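Local coordinates for penicillin-binding protein PbpB (Mycobacterium tuberculosis, PDB 6KGU) that cross-links peptidoglycan through its transpeptidase domain during mycobacterial cell-wall synthesis and is the target of beta-lactams such as aztreonam, at residues G131-N136 and I201-Q206; L234-D239 and L256-V261. One frame throughout, in Å; residues are numbered along the deposited sequence.

Contact 1: residues G131-N136 and I201-Q206; sequences GSLAAN and IQFYVQ
Q206 reaches from helix 199-216 to the turn S132-A135 and grips its backbone with both halves of its amide. CB and CG meet nothing of 131-136 and pass A237 of strand 233-238; CG stands anti to the backbone N (chi1 -171°), and the extended chi2 (166°) carries CD to 3.8 Å from A134 N. At the tip, OE1 takes the N-H of A134 at 2.8 Å, in the carbonyl plane on a lone pair, while NE2 donates almost straight to S132 O at 3.1 Å, from above that carbonyl's plane. From the opposite face S132 O receives A135 N, the closing bond of a type II beta turn whose A134 is the N-cap of helix 135-138. The turn belongs to the N-terminal PBP dimerisation region, while helix 199-216 packs against strands 220-227 and 233-238 of the transpeptidase sheet. Glutamine suits this place because one flat group both donates and accepts. Q202 NE2, one helical turn back, adds a second donor to Q206 OE1 at 3.1 Å, in keeping with the amide orientation set by the turn, and also donates to M236 O. Beside these polar bonds L133, branched and apolar, lays CD1 against Q202 CG and F203 CA, both at 3.6 Å, and near the edge of the F203 ring, in its plane. A134 is small enough for its CB to rest 3.9 Å from Q202 CG.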
ATOM      1  N   GLY A 131     -16.717 -15.419  -6.106  1.00 32.10           N
ATOM      2  CA  GLY A 131     -17.614 -14.554  -5.363  1.00 30.74           C
ATOM      3  C   GLY A 131     -16.969 -13.200  -5.144  1.00 35.51           C
ATOM      4  O   GLY A 131     -16.612 -12.495  -6.090  1.00 34.15           O
ATOM      5  N   SER A 132     -16.789 -12.826  -3.877  1.00 35.74           N
ATOM      6  CA  SER A 132     -16.213 -11.529  -3.547  1.00 32.74           C
ATOM      7  C   SER A 132     -14.710 -11.449  -3.816  1.00 28.57           C
ATOM      8  O   SER A 132     -14.141 -10.357  -3.699  1.00 31.67           O
ATOM      9  CB  SER A 132     -16.492 -11.196  -2.072  1.00 27.60           C
ATOM     10  OG  SER A 132     -15.704 -12.015  -1.231  1.00 30.84           O
ATOM     11  N   LEU A 133     -14.054 -12.550  -4.178  1.00 29.60           N
ATOM     12  CA  LEU A 133     -12.593 -12.540  -4.282  1.00 30.92           C
ATOM     13  C   LEU A 133     -12.107 -11.475  -5.268  1.00 32.49           C
ATOM     14  O   LEU A 133     -12.456 -11.499  -6.455  1.00 30.70           O
ATOM     15  CB  LEU A 133     -12.079 -13.911  -4.706  1.00 29.37           C
ATOM     16  CG  LEU A 133     -10.558 -14.021  -4.912  1.00 29.21           C
ATOM     17  CD1 LEU A 133      -9.838 -13.875  -3.584  1.00 25.27           C
ATOM     18  CD2 LEU A 133     -10.167 -15.361  -5.559  1.00 31.49           C
ATOM     19  N   ALA A 134     -11.291 -10.543  -4.774  1.00 31.19           N
ATOM     20  CA  ALA A 134     -10.761  -9.451  -5.595  1.00 30.06           C
ATOM     21  C   ALA A 134     -11.870  -8.685  -6.321  1.00 28.77           C
ATOM     22  O   ALA A 134     -11.636  -8.094  -7.376  1.00 27.79           O
ATOM     23  CB  ALA A 134      -9.726  -9.968  -6.606  1.00 26.87           C
ATOM     24  N   ALA A 135     -13.089  -8.670  -5.762  1.00 26.68           N
ATOM     25  CA  ALA A 135     -14.166  -7.941  -6.424  1.00 27.70           C
ATOM     26  C   ALA A 135     -13.940  -6.442  -6.399  1.00 27.94           C
ATOM     27  O   ALA A 135     -14.493  -5.734  -7.246  1.00 30.95           O
ATOM     28  CB  ALA A 135     -15.520  -8.254  -5.781  1.00 29.73           C
ATOM     29  N   ASN A 136     -13.150  -5.942  -5.446  1.00 25.06           N
ATOM     30  CA  ASN A 136     -12.798  -4.517  -5.449  1.00 29.44           C
ATOM     31  C   ASN A 136     -12.086  -4.122  -6.739  1.00 28.01           C
ATOM     32  O   ASN A 136     -12.220  -2.980  -7.207  1.00 27.02           O
ATOM     33  CB  ASN A 136     -11.911  -4.202  -4.235  1.00 28.49           C
ATOM     34  CG  ASN A 136     -10.762  -5.194  -4.074  1.00 29.18           C
ATOM     35  OD1 ASN A 136     -10.965  -6.418  -4.041  1.00 26.92           O
ATOM     36  ND2 ASN A 136      -9.545  -4.668  -3.999  1.00 28.05           N
ATOM     37  N   ILE A 201      -2.547 -15.673  -2.964  1.00 29.69           N
ATOM     38  CA  ILE A 201      -2.150 -14.579  -2.088  1.00 28.02           C
ATOM     39  C   ILE A 201      -3.339 -13.659  -1.823  1.00 31.14           C
ATOM     40  O   ILE A 201      -3.637 -13.320  -0.671  1.00 28.04           O
ATOM     41  CB  ILE A 201      -0.945 -13.831  -2.682  1.00 30.86           C
ATOM     42  CG1 ILE A 201       0.238 -14.806  -2.801  1.00 29.30           C
ATOM     43  CG2 ILE A 201      -0.620 -12.607  -1.833  1.00 29.55           C
ATOM     44  CD1 ILE A 201       1.476 -14.267  -3.539  1.00 29.39           C
ATOM     45  N   GLN A 202      -4.074 -13.294  -2.882  1.00 27.06           N
ATOM     46  CA  GLN A 202      -5.229 -12.417  -2.711  1.00 22.94           C
ATOM     47  C   GLN A 202      -6.227 -13.007  -1.730  1.00 24.79           C
ATOM     48  O   GLN A 202      -6.719 -12.311  -0.843  1.00 27.77           O
ATOM     49  CB  GLN A 202      -5.907 -12.151  -4.061  1.00 28.02           C
ATOM     50  CG  GLN A 202      -7.229 -11.376  -3.951  1.00 23.20           C
ATOM     51  CD  GLN A 202      -7.006  -9.892  -3.748  1.00 29.71           C
ATOM     52  OE1 GLN A 202      -5.960  -9.374  -4.117  1.00 26.05           O
ATOM     53  NE2 GLN A 202      -8.000  -9.193  -3.177  1.00 26.23           N
ATOM     54  N   PHE A 203      -6.537 -14.304  -1.872  1.00 29.28           N
ATOM     55  CA  PHE A 203      -7.538 -14.917  -1.007  1.00 27.16           C
ATOM     56  C   PHE A 203      -7.107 -14.856   0.452  1.00 26.50           C
ATOM     57  O   PHE A 203      -7.909 -14.526   1.338  1.00 25.91           O
ATOM     58  CB  PHE A 203      -7.799 -16.373  -1.432  1.00 30.94           C
ATOM     59  CG  PHE A 203      -8.878 -17.045  -0.626  1.00 34.05           C
ATOM     60  CD1 PHE A 203     -10.194 -16.605  -0.703  1.00 38.05           C
ATOM     61  CD2 PHE A 203      -8.582 -18.110   0.204  1.00 43.29           C
ATOM     62  CE1 PHE A 203     -11.197 -17.215   0.033  1.00 46.23           C
ATOM     63  CE2 PHE A 203      -9.582 -18.728   0.943  1.00 45.50           C
ATOM     64  CZ  PHE A 203     -10.890 -18.281   0.860  1.00 38.13           C
ATOM     65  N   TYR A 204      -5.838 -15.173   0.728  1.00 26.32           N
ATOM     66  CA  TYR A 204      -5.366 -15.143   2.113  1.00 27.22           C
ATOM     67  C   TYR A 204      -5.366 -13.715   2.650  1.00 29.33           C
ATOM     68  O   TYR A 204      -5.835 -13.451   3.764  1.00 29.78           O
ATOM     69  CB  TYR A 204      -3.959 -15.748   2.202  1.00 25.73           C
ATOM     70  CG  TYR A 204      -3.455 -15.900   3.617  1.00 24.57           C
ATOM     71  CD1 TYR A 204      -3.810 -17.003   4.389  1.00 28.68           C
ATOM     72  CD2 TYR A 204      -2.620 -14.952   4.179  1.00 29.34           C
ATOM     73  CE1 TYR A 204      -3.360 -17.144   5.704  1.00 32.02           C
ATOM     74  CE2 TYR A 204      -2.155 -15.082   5.481  1.00 31.81           C
ATOM     75  CZ  TYR A 204      -2.534 -16.178   6.239  1.00 35.70           C
ATOM     76  OH  TYR A 204      -2.066 -16.289   7.531  1.00 39.05           O
ATOM     77  N   VAL A 205      -4.830 -12.776   1.868  1.00 24.88           N
ATOM     78  CA  VAL A 205      -4.775 -11.387   2.323  1.00 23.01           C
ATOM     79  C   VAL A 205      -6.183 -10.836   2.535  1.00 23.20           C
ATOM     80  O   VAL A 205      -6.457 -10.180   3.541  1.00 28.92           O
ATOM     81  CB  VAL A 205      -3.964 -10.541   1.326  1.00 29.06           C
ATOM     82  CG1 VAL A 205      -4.089  -9.033   1.656  1.00 24.10           C
ATOM     83  CG2 VAL A 205      -2.485 -10.995   1.352  1.00 29.90           C
ATOM     84  N   GLN A 206      -7.111 -11.134   1.616  1.00 29.40           N
ATOM     85  CA  GLN A 206      -8.464 -10.584   1.726  1.00 25.69           C
ATOM     86  C   GLN A 206      -9.170 -11.095   2.975  1.00 24.62           C
ATOM     87  O   GLN A 206      -9.847 -10.332   3.673  1.00 25.66           O
ATOM     88  CB  GLN A 206      -9.273 -10.916   0.463  1.00 22.46           C
ATOM     89  CG  GLN A 206     -10.633 -10.203   0.376  1.00 21.95           C
ATOM     90  CD  GLN A 206     -11.257 -10.273  -1.018  1.00 28.90           C
ATOM     91  OE1 GLN A 206     -10.554 -10.408  -2.030  1.00 29.06           O
ATOM     92  NE2 GLN A 206     -12.589 -10.210  -1.073  1.00 27.38           N
TER
HETATM   93  O   HOH W   1     -14.512 -11.309   1.377  1.00 45.08           O

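Contact 2: residues L234-D239 and L256-V261; sequences LAMAND and LGNPAV
Strand 233-238 is an outermost strand of the antiparallel sheet of the transpeptidase domain, which has the fold shared by penicillin-binding proteins and serine beta-lactamases, and here the first turn of the short helix 259-262 packs against M236 and N238. These two alternate with A235 and A237, whose CB atoms turn to the other side, toward helix 199-216. M236 is unbranched and long enough to touch three residues in succession. Its CG meets A260 CB at 3.7 Å; SD accepts a weak hydrogen bond from N258 ND2 at 3.4 Å; and CE, swung aside by the bend at chi3 (-83°), lies 3.6 Å from V261 CG1. The methionine crosses both N258 and V261 at about a right angle. Alanine at 260 leaves room for the thioether chain, while proline, with no N-H to leave unbonded, suits the first turn of a helix. N258 occupies the N-cap position without a capping bond from its side chain, which is engaged otherwise: OD1 accepts from N136 as well as from a water. Two residues beyond M236, N238 ND2 donates to the following carbonyl, D239 O, and to a water held by G257 O; N238 OD1 lies against P259 CD at 3.3 Å. Asparagine suits this strand end by offering both a donor and an acceptor. Another water completes the polar link by donating to N238 OD1 and N258 OD1, each at 2.6 Å, and accepting from A260 N at 2.9 Å.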
ATOM      1  N   LEU A 234       0.318  -7.983  -6.395  1.00 24.62           N
ATOM      2  CA  LEU A 234       0.019  -9.396  -6.140  1.00 26.83           C
ATOM      3  C   LEU A 234      -1.260  -9.589  -5.329  1.00 26.93           C
ATOM      4  O   LEU A 234      -1.908 -10.636  -5.437  1.00 31.56           O
ATOM      5  CB  LEU A 234       1.191 -10.056  -5.399  1.00 26.51           C
ATOM      6  CG  LEU A 234       2.566 -10.075  -6.093  1.00 32.02           C
ATOM      7  CD1 LEU A 234       3.559 -10.945  -5.326  1.00 29.84           C
ATOM      8  CD2 LEU A 234       2.448 -10.556  -7.549  1.00 32.23           C
ATOM      9  N   ALA A 235      -1.620  -8.619  -4.495  1.00 28.80           N
ATOM     10  CA  ALA A 235      -2.875  -8.652  -3.753  1.00 31.03           C
ATOM     11  C   ALA A 235      -3.293  -7.219  -3.463  1.00 30.01           C
ATOM     12  O   ALA A 235      -2.446  -6.365  -3.186  1.00 25.71           O
ATOM     13  CB  ALA A 235      -2.756  -9.438  -2.435  1.00 23.91           C
ATOM     14  N   MET A 236      -4.600  -6.964  -3.520  1.00 26.77           N
ATOM     15  CA  MET A 236      -5.140  -5.655  -3.157  1.00 27.45           C
ATOM     16  C   MET A 236      -6.519  -5.938  -2.579  1.00 26.07           C
ATOM     17  O   MET A 236      -7.393  -6.443  -3.291  1.00 26.51           O
ATOM     18  CB  MET A 236      -5.207  -4.722  -4.376  1.00 25.20           C
ATOM     19  CG  MET A 236      -5.727  -3.318  -4.104  1.00 34.13           C
ATOM     20  SD  MET A 236      -5.731  -2.241  -5.576  1.00 30.71           S
ATOM     21  CE  MET A 236      -4.020  -1.687  -5.574  1.00 26.96           C
ATOM     22  N   ALA A 237      -6.710  -5.656  -1.298  1.00 25.45           N
ATOM     23  CA  ALA A 237      -7.936  -6.075  -0.634  1.00 28.67           C
ATOM     24  C   ALA A 237      -8.425  -5.030   0.356  1.00 27.64           C
ATOM     25  O   ALA A 237      -7.641  -4.280   0.945  1.00 27.44           O
ATOM     26  CB  ALA A 237      -7.749  -7.405   0.101  1.00 23.64           C
ATOM     27  N   ASN A 238      -9.742  -5.005   0.536  1.00 27.06           N
ATOM     28  CA  ASN A 238     -10.372  -4.266   1.613  1.00 25.61           C
ATOM     29  C   ASN A 238     -11.372  -5.184   2.293  1.00 27.39           C
ATOM     30  O   ASN A 238     -11.722  -6.243   1.766  1.00 26.63           O
ATOM     31  CB  ASN A 238     -11.056  -2.994   1.103  1.00 26.51           C
ATOM     32  CG  ASN A 238     -11.769  -3.224  -0.199  1.00 29.01           C
ATOM     33  OD1 ASN A 238     -11.239  -2.915  -1.275  1.00 28.18           O
ATOM     34  ND2 ASN A 238     -12.978  -3.794  -0.121  1.00 29.46           N
ATOM     35  N   ASP A 239     -11.810  -4.780   3.484  1.00 30.62           N
ATOM     36  CA  ASP A 239     -12.850  -5.520   4.181  1.00 27.32           C
ATOM     37  C   ASP A 239     -14.201  -5.263   3.515  1.00 32.11           C
ATOM     38  O   ASP A 239     -14.365  -4.316   2.737  1.00 27.74           O
ATOM     39  CB  ASP A 239     -12.912  -5.096   5.647  1.00 29.88           C
ATOM     40  CG  ASP A 239     -13.488  -3.696   5.819  1.00 37.47           C
ATOM     41  OD1 ASP A 239     -12.811  -2.709   5.420  1.00 36.43           O
ATOM     42  OD2 ASP A 239     -14.608  -3.584   6.365  1.00 31.73           O
ATOM     43  N   LEU A 256     -18.255  -1.472  -2.413  1.00 25.57           N
ATOM     44  CA  LEU A 256     -18.328  -1.716  -3.845  1.00 25.74           C
ATOM     45  C   LEU A 256     -17.099  -1.228  -4.600  1.00 31.46           C
ATOM     46  O   LEU A 256     -16.929  -1.594  -5.765  1.00 31.20           O
ATOM     47  CB  LEU A 256     -19.566  -1.034  -4.446  1.00 27.66           C
ATOM     48  CG  LEU A 256     -20.911  -1.165  -3.715  1.00 38.93           C
ATOM     49  CD1 LEU A 256     -22.053  -0.593  -4.551  1.00 36.80           C
ATOM     50  CD2 LEU A 256     -21.201  -2.591  -3.330  1.00 33.76           C
ATOM     51  N   GLY A 257     -16.268  -0.385  -3.983  1.00 28.00           N
ATOM     52  CA  GLY A 257     -15.182   0.276  -4.682  1.00 27.84           C
ATOM     53  C   GLY A 257     -13.827  -0.288  -4.305  1.00 27.59           C
ATOM     54  O   GLY A 257     -13.705  -1.474  -3.983  1.00 24.98           O
ATOM     55  N   ASN A 258     -12.796   0.545  -4.328  1.00 26.15           N
ATOM     56  CA  ASN A 258     -11.418   0.073  -4.178  1.00 28.45           C
ATOM     57  C   ASN A 258     -10.622   1.110  -3.398  1.00 26.52           C
ATOM     58  O   ASN A 258      -9.770   1.817  -3.952  1.00 28.43           O
ATOM     59  CB  ASN A 258     -10.814  -0.223  -5.555  1.00 25.81           C
ATOM     60  CG  ASN A 258      -9.530  -1.026  -5.479  1.00 31.74           C
ATOM     61  OD1 ASN A 258      -9.242  -1.687  -4.474  1.00 30.09           O
ATOM     62  ND2 ASN A 258      -8.745  -0.976  -6.554  1.00 29.48           N
ATOM     63  N   PRO A 259     -10.881   1.224  -2.086  1.00 26.28           N
ATOM     64  CA  PRO A 259     -10.242   2.277  -1.268  1.00 24.71           C
ATOM     65  C   PRO A 259      -8.722   2.307  -1.332  1.00 25.05           C
ATOM     66  O   PRO A 259      -8.134   3.379  -1.144  1.00 24.65           O
ATOM     67  CB  PRO A 259     -10.692   1.936   0.165  1.00 27.03           C
ATOM     68  CG  PRO A 259     -11.896   1.096   0.019  1.00 28.98           C
ATOM     69  CD  PRO A 259     -11.793   0.371  -1.305  1.00 27.69           C
ATOM     70  N   ALA A 260      -8.070   1.155  -1.531  1.00 26.84           N
ATOM     71  CA  ALA A 260      -6.609   1.112  -1.636  1.00 32.27           C
ATOM     72  C   ALA A 260      -6.075   2.075  -2.692  1.00 31.04           C
ATOM     73  O   ALA A 260      -4.921   2.520  -2.602  1.00 28.27           O
ATOM     74  CB  ALA A 260      -6.137  -0.313  -1.972  1.00 22.39           C
ATOM     75  N   VAL A 261      -6.879   2.393  -3.709  1.00 25.91           N
ATOM     76  CA  VAL A 261      -6.463   3.349  -4.725  1.00 25.31           C
ATOM     77  C   VAL A 261      -7.288   4.623  -4.700  1.00 28.23           C
ATOM     78  O   VAL A 261      -6.788   5.663  -5.147  1.00 28.37           O
ATOM     79  CB  VAL A 261      -6.484   2.736  -6.143  1.00 28.17           C
ATOM     80  CG1 VAL A 261      -5.565   1.519  -6.231  1.00 26.27           C
ATOM     81  CG2 VAL A 261      -7.925   2.407  -6.590  1.00 24.47           C
TER
HETATM   82  O   HOH W   2     -14.817  -3.746  -2.778  1.00 29.92           O
HETATM   83  O   HOH W   3      -9.096  -1.558  -1.889  1.00 31.31           O

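Overall arrangement
The two contacts lie 9 Å apart between centres and follow one another along the chain, contact 1 closing before contact 2 opens. Strand 233-238 lies between helix 199-216 on one side and helix 259-262 on the other. N136 ND2 joins the contacts directly by donating to M236 O at 2.9 Å, alongside the bonds that Q202 and N258 make across the same boundary. Residues 131-136, from the dimerisation region, thus meet both helix 199-216 and strand 233-238, the outermost strand of the transpeptidase sheet. Contact 1 is therefore probably part of the junction between the two modules, with contact 2 directly behind it in the transpeptidase domain, away from the aztreonam-binding site.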